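Uncharacterized protein CGL0972 (Corynebacterium glutamicum, PDB 2VQG) probably forms an alpha-helical, anion-specific porin that lets anions cross the outer envelope of the bacterium. Local coordinates at residues A[23-28]-A[79-84]. Numbering follows the deposited sequence.
Sequences GILEGG and QTCGLV. With ZN (zinc ion), chain J.
Leu83 lays its two methyl groups against helix 19-31, and the tight part of the contact lies here. CD1 sits over the start of the Glu26 side chain, 3.6 Å from Glu26 CB and 3.7 Å from Glu26 CA, and also meets Leu25 CD2 at 4.0 Å. The other methyl, CD2, lies alongside the outer half of Glu26, 3.5 Å from its OE1. Leu25, with CG anti to the backbone N (chi1 174°), reaches across to bring CD2 within 3.9 Å of Cys81 SG, the sulfur that forms a disulfide with Cys22 of helix 19-31.

The whole contact lies near the surface, and beyond Leu83 CD2 the apolar packing gives way to a polar, metal-bound carboxylate. The glutamate chain is extended (chi2 171°), which carries its carboxylate past Leu83 to a zinc ion bound by OE2 at 1.9 Å, with two further ligands from outside the two segments; OE1, at 3.1 Å from the zinc, is not a ligand. The metal probably limits the carboxylate's rotation. Gly82, with positive phi, ends helix 61-80 in a Schellman motif, and the chain leaving this C-cap packs through Leu83 onto the disulfide-linked N-terminal helix of the PorB fold.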
loop_
_atom_site.group_PDB
_atom_site.type_symbol
_atom_site.label_atom_id
_atom_site.label_comp_id
_atom_site.label_asym_id
_atom_site.label_seq_id
_atom_site.Cartn_x
_atom_site.Cartn_y
_atom_site.Cartn_z
ATOM N N GLY A 23 1.922 3.308 12.903
ATOM C CA GLY A 23 0.521 3.504 13.299
ATOM C C GLY A 23 -0.193 4.566 12.466
ATOM O O GLY A 23 -1.403 4.472 12.231
ATOM N N ILE A 24 0.525 5.619 12.077
ATOM C CA ILE A 24 -0.042 6.606 11.137
ATOM C C ILE A 24 -0.319 5.926 9.776
ATOM O O ILE A 24 -1.374 6.126 9.158
ATOM C CB ILE A 24 0.928 7.807 10.964
ATOM C CG1 ILE A 24 1.012 8.571 12.285
ATOM C CG2 ILE A 24 0.491 8.717 9.741
ATOM C CD1 ILE A 24 2.119 9.656 12.299
ATOM N N LEU A 25 0.642 5.140 9.305
ATOM C CA LEU A 25 0.472 4.399 8.064
ATOM C C LEU A 25 -0.759 3.485 8.172
ATOM O O LEU A 25 -1.600 3.446 7.257
ATOM C CB LEU A 25 1.721 3.567 7.758
ATOM C CG LEU A 25 1.632 2.624 6.549
ATOM C CD1 LEU A 25 1.421 3.437 5.278
ATOM C CD2 LEU A 25 2.896 1.771 6.427
ATOM N N GLU A 26 -0.875 2.777 9.297
ATOM C CA GLU A 26 -1.978 1.795 9.445
ATOM C C GLU A 26 -3.344 2.514 9.482
ATOM O O GLU A 26 -4.276 2.108 8.773
ATOM C CB GLU A 26 -1.795 0.938 10.689
ATOM C CG GLU A 26 -2.971 -0.032 10.859
ATOM C CD GLU A 26 -2.780 -1.058 11.937
ATOM O OE1 GLU A 26 -1.912 -0.935 12.830
ATOM O OE2 GLU A 26 -3.565 -2.019 11.898
ATOM N N GLY A 27 -3.452 3.577 10.293
ATOM C CA GLY A 27 -4.685 4.390 10.348
ATOM C C GLY A 27 -5.036 4.923 8.958
ATOM O O GLY A 27 -6.185 4.815 8.485
ATOM N N GLY A 28 -4.038 5.473 8.275
ATOM C CA GLY A 28 -4.293 6.073 6.956
ATOM C C GLY A 28 -4.767 5.045 5.923
ATOM O O GLY A 28 -5.676 5.341 5.141
ATOM N N GLN A 79 4.133 -4.023 5.123
ATOM C CA GLN A 79 4.610 -5.324 5.602
ATOM C C GLN A 79 5.727 -5.141 6.617
ATOM O O GLN A 79 5.742 -5.802 7.668
ATOM C CB GLN A 79 5.065 -6.209 4.444
ATOM C CG GLN A 79 5.436 -7.612 4.897
ATOM C CD GLN A 79 5.987 -8.464 3.777
ATOM O OE1 GLN A 79 5.558 -8.342 2.626
ATOM N NE2 GLN A 79 6.937 -9.350 4.109
ATOM N N THR A 80 6.648 -4.226 6.318
ATOM C CA THR A 80 7.743 -3.907 7.231
ATOM C C THR A 80 7.186 -3.448 8.573
ATOM O O THR A 80 7.711 -3.821 9.638
ATOM C CB THR A 80 8.698 -2.856 6.622
ATOM O OG1 THR A 80 9.198 -3.363 5.369
ATOM C CG2 THR A 80 9.892 -2.620 7.544
ATOM N N CYS A 81 6.095 -2.687 8.511
ATOM C CA CYS A 81 5.395 -2.193 9.704
ATOM C C CYS A 81 4.552 -3.263 10.417
ATOM O O CYS A 81 3.877 -2.949 11.403
ATOM C CB CYS A 81 4.493 -0.979 9.343
ATOM S SG CYS A 81 5.361 0.569 9.253
ATOM N N GLY A 82 4.575 -4.488 9.886
ATOM C CA GLY A 82 3.841 -5.646 10.428
ATOM C C GLY A 82 2.340 -5.625 10.203
ATOM O O GLY A 82 1.597 -6.278 10.942
ATOM N N LEU A 83 1.898 -4.903 9.164
ATOM C CA LEU A 83 0.477 -4.685 8.893
ATOM C C LEU A 83 -0.160 -5.716 7.957
ATOM O O LEU A 83 -1.384 -5.875 7.945
ATOM C CB LEU A 83 0.279 -3.261 8.325
ATOM C CG LEU A 83 0.903 -2.115 9.134
ATOM C CD1 LEU A 83 0.607 -0.739 8.513
ATOM C CD2 LEU A 83 0.442 -2.163 10.613
ATOM N N VAL A 84 0.661 -6.407 7.176
ATOM C CA VAL A 84 0.209 -7.428 6.235
ATOM C C VAL A 84 1.189 -8.601 6.241
ATOM O O VAL A 84 2.340 -8.448 6.667
ATOM C CB VAL A 84 0.046 -6.879 4.779
ATOM C CG1 VAL A 84 -1.064 -5.812 4.712
ATOM C CG2 VAL A 84 1.350 -6.327 4.229
HETATM ZN ZN ZN J . -3.805 -3.306 13.307
#